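Local coordinates for Dps family DNA-binding stress response protein (Thermosynechococcus elongatus, PDB 2C41) that probably binds and oxidises iron as a twelve-subunit Dps-family protein, and is thought to bind DNA during the stress response, at residues 99-103 with 146-150; 54-58 with 138-142; 47-51 with 141-146; 19-25 with 80-86. Residues are numbered along the deposited sequence.

Overall arrangement
All four contacts lie within one ferritin-like subunit and use no strands. Contacts 2 and 3 hold the same two antiparallel helices, 41-68 and 126-149, with centres 8 Å apart, and share Lys-141 and His-142. Contact 3 is buried and has no hydrogen bond between its segments, relying on leucine-phenylalanine packing and a glutamine over a histidine ring, whereas contact 2, partly buried, carries a salt bridge and a histidine-carboxylate hydrogen bond. Contact 1 shares Leu-146 with contact 3 and ties helix 126-149 to helix 95-122 through largely buried, mainly aliphatic side chains. Contact 4 differs in kind: the short helix 80-83 and the loop after it cover helix 6-35, burying the largest area, 549 Å².

Contact 1: residues 99-103 with 146-150; sequences IEEAI and LKEFL
Residues 99-103 lie inside helix 95-122; 146-150 belong to the last part of helix 126-149 and its exit. Backbone phi/psi values are near -60/-45 for 99-103 and near -60/-40 for 146-148, with Phe-149 at -63/-22 and Leu-150 at -92/-7. The register is set by Ile-99 and Leu-146, whose CA atoms are 6.0 Å apart, and 381 Å² is buried.

Apolar packing supplies the contact. Ile-99 and Ile-103 both take m,t rotamers and reach across the interface. From Ile-99, CG2 lies 3.9 Å from CG of Leu-146 and 3.6 Å from CD1 of Leu-150, while its CD1 meets CB of Phe-149 at 3.7 Å. Ile-103 places CG1 3.5 Å from CB of Leu-146 and CD1 3.4 Å from CD2 of Leu-150. The small Ala-102 accepts Leu-146, CB to CD2, at 3.6 Å.

Backbone and margin contacts complete the interface. CG2 of Ile-99 is 3.4 Å from the carbonyl O of Leu-146. At the exposed border, Glu-100 (chi1 -61°) brings CD to 3.4 Å from CD2 of Leu-150.

Such interlocked aliphatic side chains belong to the hydrophobic interior of the ferritin-like four-helix bundle. Leu-146 also touches Tyr-29 of helix 6-35 and Leu-47 of helix 41-68, so all four long helices converge here.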
# COMPACT_ATOMS: atom_id res chain seq x y z
N ILE C 99 28.91 -13.00 -17.94
CA ILE C 99 28.71 -13.76 -16.71
C ILE C 99 30.05 -14.14 -16.06
O ILE C 99 30.22 -13.96 -14.85
CB ILE C 99 27.80 -14.98 -16.95
CG1 ILE C 99 26.39 -14.50 -17.37
CG2 ILE C 99 27.70 -15.84 -15.68
CD1 ILE C 99 25.40 -15.62 -17.69
N GLU C 100 31.00 -14.61 -16.87
CA GLU C 100 32.33 -14.96 -16.37
C GLU C 100 33.05 -13.74 -15.79
O GLU C 100 33.68 -13.83 -14.73
CB GLU C 100 33.15 -15.62 -17.48
CG GLU C 100 32.54 -16.92 -18.00
CD GLU C 100 33.08 -18.18 -17.33
OE1 GLU C 100 33.52 -18.10 -16.16
OE2 GLU C 100 33.06 -19.25 -17.98
N GLU C 101 32.95 -12.61 -16.48
CA GLU C 101 33.54 -11.35 -16.02
C GLU C 101 32.92 -10.93 -14.68
O GLU C 101 33.64 -10.56 -13.75
CB GLU C 101 33.32 -10.25 -17.06
CG GLU C 101 33.97 -8.92 -16.72
CD GLU C 101 33.88 -7.93 -17.86
OE1 GLU C 101 34.89 -7.75 -18.56
OE2 GLU C 101 32.79 -7.36 -18.07
N ALA C 102 31.59 -10.99 -14.60
CA ALA C 102 30.87 -10.65 -13.37
C ALA C 102 31.33 -11.51 -12.20
O ALA C 102 31.60 -11.00 -11.11
CB ALA C 102 29.35 -10.78 -13.57
N ILE C 103 31.42 -12.83 -12.43
CA ILE C 103 31.87 -13.75 -11.39
C ILE C 103 33.26 -13.38 -10.88
O ILE C 103 33.47 -13.27 -9.66
CB ILE C 103 31.86 -15.20 -11.88
CG1 ILE C 103 30.42 -15.69 -12.06
CG2 ILE C 103 32.59 -16.11 -10.89
CD1 ILE C 103 30.29 -16.90 -12.97
N LEU C 146 25.13 -16.39 -10.76
CA LEU C 146 25.89 -16.30 -12.00
C LEU C 146 26.53 -17.64 -12.37
O LEU C 146 26.45 -18.08 -13.52
CB LEU C 146 26.96 -15.22 -11.88
CG LEU C 146 26.85 -13.80 -12.46
CD1 LEU C 146 25.53 -13.44 -13.11
CD2 LEU C 146 27.27 -12.77 -11.41
N LYS C 147 27.16 -18.28 -11.39
CA LYS C 147 27.82 -19.56 -11.61
C LYS C 147 26.84 -20.62 -12.11
O LYS C 147 27.20 -21.44 -12.97
CB LYS C 147 28.52 -20.04 -10.33
CG LYS C 147 29.83 -19.31 -10.06
CD LYS C 147 30.38 -19.66 -8.67
CE LYS C 147 30.68 -21.17 -8.53
NZ LYS C 147 31.83 -21.57 -9.38
N GLU C 148 25.62 -20.61 -11.60
CA GLU C 148 24.60 -21.56 -12.04
C GLU C 148 24.35 -21.48 -13.55
O GLU C 148 24.15 -22.50 -14.20
CB GLU C 148 23.28 -21.38 -11.27
CG GLU C 148 23.37 -21.73 -9.78
CD GLU C 148 23.92 -23.13 -9.54
OE1 GLU C 148 24.74 -23.31 -8.60
OE2 GLU C 148 23.57 -24.05 -10.31
N PHE C 149 24.36 -20.26 -14.10
CA PHE C 149 24.14 -20.08 -15.54
C PHE C 149 25.22 -20.75 -16.39
O PHE C 149 24.99 -21.07 -17.56
CB PHE C 149 24.04 -18.61 -15.89
CG PHE C 149 22.67 -18.03 -15.64
CD1 PHE C 149 22.34 -17.49 -14.40
CD2 PHE C 149 21.71 -18.04 -16.65
CE1 PHE C 149 21.07 -16.96 -14.17
CE2 PHE C 149 20.44 -17.51 -16.44
CZ PHE C 149 20.11 -16.97 -15.20
N LEU C 150 26.39 -20.97 -15.79
CA LEU C 150 27.51 -21.57 -16.50
C LEU C 150 27.59 -23.09 -16.38
O LEU C 150 28.43 -23.72 -17.03
CB LEU C 150 28.82 -20.93 -16.03
CG LEU C 150 29.37 -19.66 -16.72
CD1 LEU C 150 28.38 -18.84 -17.54
CD2 LEU C 150 30.13 -18.84 -15.71

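Contact 2: residues 54-58 with 138-142; sequences EVFAM and THQKH
Helical segments 54-58 and 138-142 run antiparallel, their axes 11.3 Å apart at closest approach with a signed crossing angle of -157°. The CA atoms of Glu-54 and Thr-138 are 7.6 Å apart, those of Val-55 and His-139 8.1 Å.

Glu-54 (chi1 m, chi2 t) extends toward the partner helix and carries the polar chemistry. Its OE2 accepts a hydrogen bond from NE2 of His-142 at 2.7 Å, with an N-H...O angle of 162°, and forms a salt bridge with NZ of Lys-141 at 3.0 Å; a weak bond joins the same NZ to OE1 of Glu-54 at 3.1 Å. One carboxylate thus bridges two residues on adjacent positions of helix 126-149. This is a histidine-carboxylate pair set within the ferritin-like helical bundle, where the His-142 ring also meets the ring of His-106 on helix 95-122.

Next, Val-55 (chi1 t) puts CG2 3.8 Å from CE1 of His-142, at the ring edge. Phe-56 instead meets Phe-56 of a neighbouring subunit. Met-58, with chi angles m,t,t, closes the segment: CE lies 3.6 Å from CG2 of Thr-138, and SD approaches the His-139 ring obliquely, 4.4 Å from its centroid and 60° off the normal.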
# COMPACT_ATOMS: atom_id res chain seq x y z
N GLU C 54 21.11 -4.22 -6.44
CA GLU C 54 21.64 -4.55 -5.12
C GLU C 54 23.05 -4.01 -4.92
O GLU C 54 23.36 -3.49 -3.85
CB GLU C 54 21.58 -6.05 -4.87
CG GLU C 54 20.14 -6.54 -4.68
CD GLU C 54 20.07 -7.97 -4.22
OE1 GLU C 54 19.42 -8.22 -3.18
OE2 GLU C 54 20.68 -8.85 -4.88
N VAL C 55 23.88 -4.10 -5.95
CA VAL C 55 25.20 -3.48 -5.91
C VAL C 55 25.07 -1.96 -5.82
O VAL C 55 25.76 -1.31 -5.04
CB VAL C 55 26.05 -3.87 -7.13
CG1 VAL C 55 27.34 -3.04 -7.17
CG2 VAL C 55 26.39 -5.37 -7.10
N PHE C 56 24.14 -1.40 -6.60
CA PHE C 56 23.90 0.04 -6.60
C PHE C 56 23.70 0.60 -5.19
O PHE C 56 24.31 1.62 -4.84
CB PHE C 56 22.65 0.40 -7.43
CG PHE C 56 22.26 1.85 -7.32
CD1 PHE C 56 21.25 2.24 -6.45
CD2 PHE C 56 22.94 2.81 -8.06
CE1 PHE C 56 20.90 3.59 -6.33
CE2 PHE C 56 22.59 4.17 -7.95
CZ PHE C 56 21.57 4.55 -7.08
N ALA C 57 22.86 -0.07 -4.41
CA ALA C 57 22.52 0.37 -3.05
C ALA C 57 23.75 0.49 -2.16
O ALA C 57 23.77 1.27 -1.21
CB ALA C 57 21.52 -0.60 -2.43
N MET C 58 24.78 -0.29 -2.48
CA MET C 58 26.00 -0.30 -1.70
C MET C 58 26.83 0.96 -1.86
O MET C 58 27.61 1.31 -0.97
CB MET C 58 26.86 -1.50 -2.07
CG MET C 58 26.14 -2.82 -1.86
SD MET C 58 27.30 -4.15 -2.23
CE MET C 58 26.18 -5.54 -2.31
N THR C 138 25.60 -10.51 0.01
CA THR C 138 24.91 -10.18 -1.25
C THR C 138 25.80 -10.54 -2.45
O THR C 138 25.34 -11.13 -3.42
CB THR C 138 24.48 -8.71 -1.25
OG1 THR C 138 23.47 -8.54 -0.24
CG2 THR C 138 23.91 -8.30 -2.60
N HIS C 139 27.09 -10.20 -2.37
CA HIS C 139 28.04 -10.60 -3.41
C HIS C 139 28.12 -12.12 -3.56
O HIS C 139 28.20 -12.65 -4.69
CB HIS C 139 29.41 -9.98 -3.15
CG HIS C 139 29.52 -8.58 -3.65
ND1 HIS C 139 29.45 -7.48 -2.83
CD2 HIS C 139 29.65 -8.11 -4.91
CE1 HIS C 139 29.56 -6.38 -3.56
NE2 HIS C 139 29.67 -6.74 -4.83
N GLN C 140 28.09 -12.82 -2.43
CA GLN C 140 28.12 -14.29 -2.47
C GLN C 140 26.86 -14.86 -3.14
O GLN C 140 26.93 -15.85 -3.87
CB GLN C 140 28.35 -14.86 -1.07
CG GLN C 140 29.77 -14.58 -0.60
CD GLN C 140 30.00 -14.78 0.89
OE1 GLN C 140 29.10 -14.55 1.71
NE2 GLN C 140 31.22 -15.17 1.24
N LYS C 141 25.72 -14.21 -2.91
CA LYS C 141 24.47 -14.62 -3.57
C LYS C 141 24.57 -14.41 -5.08
O LYS C 141 24.25 -15.31 -5.87
CB LYS C 141 23.27 -13.85 -3.02
CG LYS C 141 21.94 -14.25 -3.70
CD LYS C 141 20.75 -13.41 -3.20
CE LYS C 141 20.84 -11.96 -3.70
NZ LYS C 141 19.54 -11.25 -3.55
N HIS C 142 25.05 -13.24 -5.48
CA HIS C 142 25.21 -12.89 -6.89
C HIS C 142 26.13 -13.86 -7.61
O HIS C 142 25.84 -14.31 -8.72
CB HIS C 142 25.78 -11.47 -7.02
CG HIS C 142 24.83 -10.39 -6.60
ND1 HIS C 142 25.21 -9.07 -6.50
CD2 HIS C 142 23.52 -10.43 -6.25
CE1 HIS C 142 24.17 -8.34 -6.12
NE2 HIS C 142 23.14 -9.15 -5.95

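Contact 3: residues 47-51 with 141-146; sequences LFEEQ and KHRWFL
Within the ferritin-like four-helix bundle, segments 47-51 and 141-146 form an antiparallel helix pair: the axes make an angle of 169° and approach to 11.5 Å. The closest CA pairs are Gln-51 with His-142 at 6.5 Å and Leu-47 with Phe-145 at 8.8 Å.

Gln-51, with chi1 m and chi2 t, contributes most, with 108 Å² covered. Its extended chain lies across His-142 and runs on toward Phe-145, OE1 ending 3.3 Å from CB of Phe-145, while NE2 is hydrogen-bonded to OH of Tyr-29 on helix 6-35. His-142 (chi1 m) directs NE2 to Glu-54 and presents a ring face to Gln-51.

Leu-47, in the t,p rotamer, splits its methyls: CD1 is 3.7 Å from CD2 of Phe-145, CD2 3.8 Å from CD1 of Leu-146. Phe-145 also stacks edge-to-face on Phe-41 of a neighbouring subunit. CB of Gln-51 stands almost on the normal of the His-142 ring, 3.6 Å from its centroid and 9° off, a CH-pi contact.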
# COMPACT_ATOMS: atom_id res chain seq x y z
N LEU C 47 17.89 -10.43 -14.49
CA LEU C 47 18.96 -10.80 -13.56
C LEU C 47 19.96 -9.68 -13.38
O LEU C 47 20.30 -9.31 -12.25
CB LEU C 47 19.68 -12.08 -14.02
CG LEU C 47 20.85 -12.48 -13.11
CD1 LEU C 47 20.38 -13.19 -11.85
CD2 LEU C 47 21.82 -13.34 -13.90
N PHE C 48 20.44 -9.13 -14.50
CA PHE C 48 21.45 -8.09 -14.45
C PHE C 48 20.93 -6.81 -13.78
O PHE C 48 21.67 -6.16 -13.05
CB PHE C 48 22.00 -7.81 -15.85
CG PHE C 48 22.77 -8.98 -16.44
CD1 PHE C 48 22.54 -9.39 -17.75
CD2 PHE C 48 23.73 -9.65 -15.68
CE1 PHE C 48 23.25 -10.47 -18.30
CE2 PHE C 48 24.45 -10.73 -16.21
CZ PHE C 48 24.21 -11.14 -17.51
N GLU C 49 19.67 -6.49 -14.01
CA GLU C 49 19.06 -5.34 -13.35
C GLU C 49 18.91 -5.57 -11.85
O GLU C 49 19.20 -4.69 -11.04
CB GLU C 49 17.72 -4.98 -14.00
CG GLU C 49 17.10 -3.70 -13.45
CD GLU C 49 17.80 -2.41 -13.92
OE1 GLU C 49 18.88 -2.44 -14.55
OE2 GLU C 49 17.25 -1.33 -13.63
N GLU C 50 18.48 -6.78 -11.48
CA GLU C 50 18.24 -7.11 -10.08
C GLU C 50 19.52 -7.09 -9.27
O GLU C 50 19.61 -6.43 -8.23
CB GLU C 50 17.54 -8.47 -9.97
CG GLU C 50 16.10 -8.42 -10.43
CD GLU C 50 15.52 -9.79 -10.73
OE1 GLU C 50 16.29 -10.76 -10.89
OE2 GLU C 50 14.29 -9.87 -10.83
N GLN C 51 20.54 -7.79 -9.77
CA GLN C 51 21.83 -7.83 -9.06
C GLN C 51 22.52 -6.47 -9.14
O GLN C 51 23.08 -6.00 -8.15
CB GLN C 51 22.69 -9.01 -9.55
CG GLN C 51 21.90 -10.33 -9.43
CD GLN C 51 22.75 -11.60 -9.40
OE1 GLN C 51 22.31 -12.61 -8.87
NE2 GLN C 51 23.94 -11.56 -9.97
N LYS C 141 25.72 -14.21 -2.91
CA LYS C 141 24.47 -14.62 -3.57
C LYS C 141 24.57 -14.41 -5.08
O LYS C 141 24.25 -15.31 -5.87
CB LYS C 141 23.27 -13.85 -3.02
CG LYS C 141 21.94 -14.25 -3.70
CD LYS C 141 20.75 -13.41 -3.20
CE LYS C 141 20.84 -11.96 -3.70
NZ LYS C 141 19.54 -11.25 -3.55
N HIS C 142 25.05 -13.24 -5.48
CA HIS C 142 25.21 -12.89 -6.89
C HIS C 142 26.13 -13.86 -7.61
O HIS C 142 25.84 -14.31 -8.72
CB HIS C 142 25.78 -11.47 -7.02
CG HIS C 142 24.83 -10.39 -6.60
ND1 HIS C 142 25.21 -9.07 -6.50
CD2 HIS C 142 23.52 -10.43 -6.25
CE1 HIS C 142 24.17 -8.34 -6.12
NE2 HIS C 142 23.14 -9.15 -5.95
N ARG C 143 27.25 -14.20 -6.96
CA ARG C 143 28.22 -15.13 -7.51
C ARG C 143 27.60 -16.51 -7.73
O ARG C 143 27.80 -17.14 -8.77
CB ARG C 143 29.44 -15.22 -6.58
CG ARG C 143 30.45 -16.29 -6.99
CD ARG C 143 31.55 -16.43 -5.94
NE ARG C 143 32.40 -17.57 -6.26
CZ ARG C 143 32.16 -18.83 -5.89
NH1 ARG C 143 33.01 -19.80 -6.24
NH2 ARG C 143 31.08 -19.12 -5.16
N TRP C 144 26.85 -16.99 -6.74
CA TRP C 144 26.16 -18.27 -6.86
C TRP C 144 25.19 -18.28 -8.06
O TRP C 144 25.25 -19.19 -8.89
CB TRP C 144 25.47 -18.63 -5.53
CG TRP C 144 24.34 -19.59 -5.68
CD1 TRP C 144 24.35 -20.80 -6.33
CD2 TRP C 144 23.02 -19.43 -5.15
NE1 TRP C 144 23.11 -21.39 -6.25
CE2 TRP C 144 22.28 -20.57 -5.53
CE3 TRP C 144 22.40 -18.43 -4.40
CZ2 TRP C 144 20.93 -20.73 -5.19
CZ3 TRP C 144 21.06 -18.59 -4.05
CH2 TRP C 144 20.34 -19.74 -4.45
N PHE C 145 24.30 -17.28 -8.15
CA PHE C 145 23.37 -17.15 -9.28
C PHE C 145 24.09 -17.21 -10.62
O PHE C 145 23.71 -17.98 -11.52
CB PHE C 145 22.58 -15.84 -9.19
CG PHE C 145 21.24 -15.96 -8.49
CD1 PHE C 145 21.16 -16.30 -7.15
CD2 PHE C 145 20.06 -15.71 -9.19
CE1 PHE C 145 19.92 -16.41 -6.50
CE2 PHE C 145 18.81 -15.81 -8.55
CZ PHE C 145 18.75 -16.16 -7.21
N LEU C 146 25.13 -16.39 -10.76
CA LEU C 146 25.89 -16.30 -12.00
C LEU C 146 26.53 -17.64 -12.37
O LEU C 146 26.45 -18.08 -13.52
CB LEU C 146 26.96 -15.22 -11.88
CG LEU C 146 26.85 -13.80 -12.46
CD1 LEU C 146 25.53 -13.44 -13.11
CD2 LEU C 146 27.27 -12.77 -11.41

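Contact 4: residues 19-25 with 80-86; sequences QANAVVM and YLKVATV
This contact lays the short helix 80-83 and the loop after it, both part of the connection between the second and third long helices of the ferritin-like bundle, against helix 6-35. The chains come closest at Ala-20 and Ala-84, CA to CA 4.9 Å, where small side chains permit a tight approach; Ala-84, at phi/psi -63/143, is the first residue to leave helical geometry.

Ala-20 CB is a low bump among three neighbours: CG1 of Val-83 at 3.8 Å, CB of Ala-84 at 4.0 Å and CD1 of Tyr-80 at 4.1 Å. Val-24 (chi1 t) wedges between the end of the short helix and the loop, with CG2 3.7 Å from both CD2 of Leu-81 and CB of Ala-84, and CG1 3.6 Å from CG2 of Val-86. Tyr-80 (chi1 m) sets the edge of its ring near CA of Ala-20 and turns a face to Val-23; Trp-34 of a neighbouring subunit packs on it as well. Over that face, CG1 of Val-23 lies 4.2 Å from the Tyr-80 ring centroid and 11° off the normal, a CH-pi contact.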
# COMPACT_ATOMS: atom_id res chain seq x y z
N GLN C 19 33.97 1.45 -2.27
CA GLN C 19 32.95 2.33 -2.86
C GLN C 19 33.15 2.43 -4.37
O GLN C 19 32.21 2.28 -5.14
CB GLN C 19 33.02 3.73 -2.25
CG GLN C 19 32.06 4.72 -2.91
CD GLN C 19 32.50 6.16 -2.78
OE1 GLN C 19 32.01 7.04 -3.50
NE2 GLN C 19 33.43 6.41 -1.88
N ALA C 20 34.40 2.67 -4.78
CA ALA C 20 34.76 2.74 -6.20
C ALA C 20 34.40 1.44 -6.92
O ALA C 20 33.86 1.49 -8.03
CB ALA C 20 36.26 3.06 -6.36
N ASN C 21 34.69 0.30 -6.28
CA ASN C 21 34.32 -1.01 -6.83
C ASN C 21 32.82 -1.17 -7.02
O ASN C 21 32.37 -1.73 -8.01
CB ASN C 21 34.87 -2.16 -5.98
CG ASN C 21 36.37 -2.37 -6.15
OD1 ASN C 21 37.01 -3.07 -5.36
ND2 ASN C 21 36.94 -1.77 -7.18
N ALA C 22 32.04 -0.66 -6.06
CA ALA C 22 30.58 -0.73 -6.17
C ALA C 22 30.08 0.06 -7.39
O ALA C 22 29.20 -0.40 -8.12
CB ALA C 22 29.92 -0.22 -4.90
N VAL C 23 30.66 1.24 -7.60
CA VAL C 23 30.30 2.08 -8.75
C VAL C 23 30.62 1.37 -10.08
O VAL C 23 29.77 1.30 -10.96
CB VAL C 23 31.01 3.46 -8.68
CG1 VAL C 23 30.82 4.23 -9.99
CG2 VAL C 23 30.48 4.26 -7.48
N VAL C 24 31.85 0.85 -10.21
CA VAL C 24 32.25 0.17 -11.45
C VAL C 24 31.44 -1.12 -11.66
O VAL C 24 31.01 -1.41 -12.78
CB VAL C 24 33.78 -0.12 -11.48
CG1 VAL C 24 34.17 -0.99 -12.70
CG2 VAL C 24 34.53 1.18 -11.49
N MET C 25 31.25 -1.88 -10.59
CA MET C 25 30.46 -3.10 -10.66
C MET C 25 29.03 -2.81 -11.09
O MET C 25 28.44 -3.54 -11.90
CB MET C 25 30.46 -3.77 -9.29
CG MET C 25 30.09 -5.21 -9.36
SD MET C 25 31.39 -6.14 -10.20
CE MET C 25 30.56 -7.72 -10.16
N TYR C 80 37.03 7.45 -9.87
CA TYR C 80 36.52 6.09 -9.67
C TYR C 80 37.40 5.02 -10.31
O TYR C 80 37.75 4.04 -9.66
CB TYR C 80 35.08 5.96 -10.14
CG TYR C 80 34.09 6.60 -9.19
CD1 TYR C 80 33.92 6.10 -7.89
CD2 TYR C 80 33.32 7.70 -9.58
CE1 TYR C 80 33.02 6.70 -7.00
CE2 TYR C 80 32.41 8.30 -8.71
CZ TYR C 80 32.26 7.78 -7.42
OH TYR C 80 31.36 8.36 -6.56
N LEU C 81 37.76 5.22 -11.57
CA LEU C 81 38.58 4.23 -12.28
C LEU C 81 40.04 4.21 -11.82
O LEU C 81 40.77 3.26 -12.11
CB LEU C 81 38.47 4.45 -13.79
CG LEU C 81 37.09 4.14 -14.39
CD1 LEU C 81 37.12 4.34 -15.89
CD2 LEU C 81 36.64 2.73 -14.08
N LYS C 82 40.45 5.26 -11.11
CA LYS C 82 41.80 5.33 -10.54
C LYS C 82 41.91 4.54 -9.24
O LYS C 82 43.01 4.11 -8.87
CB LYS C 82 42.20 6.78 -10.28
CG LYS C 82 42.32 7.63 -11.52
CD LYS C 82 42.92 8.98 -11.17
CE LYS C 82 43.18 9.81 -12.43
NZ LYS C 82 41.91 10.33 -13.01
N VAL C 83 40.78 4.37 -8.55
CA VAL C 83 40.74 3.80 -7.21
C VAL C 83 40.21 2.36 -7.24
O VAL C 83 40.63 1.52 -6.44
CB VAL C 83 39.88 4.73 -6.29
CG1 VAL C 83 39.66 4.12 -4.91
CG2 VAL C 83 40.53 6.10 -6.15
N ALA C 84 39.29 2.08 -8.17
CA ALA C 84 38.69 0.75 -8.29
C ALA C 84 39.72 -0.31 -8.62
O ALA C 84 40.66 -0.07 -9.38
CB ALA C 84 37.57 0.75 -9.35
N THR C 85 39.54 -1.49 -8.02
CA THR C 85 40.35 -2.65 -8.35
C THR C 85 39.60 -3.69 -9.19
O THR C 85 40.24 -4.55 -9.79
CB THR C 85 40.91 -3.32 -7.09
OG1 THR C 85 39.84 -3.59 -6.18
CG2 THR C 85 41.94 -2.42 -6.42
N VAL C 86 38.27 -3.62 -9.23
CA VAL C 86 37.51 -4.45 -10.17
C VAL C 86 37.76 -4.00 -11.61
O VAL C 86 38.07 -2.83 -11.86
CB VAL C 86 35.97 -4.47 -9.88
CG1 VAL C 86 35.70 -5.07 -8.52
CG2 VAL C 86 35.38 -3.09 -9.99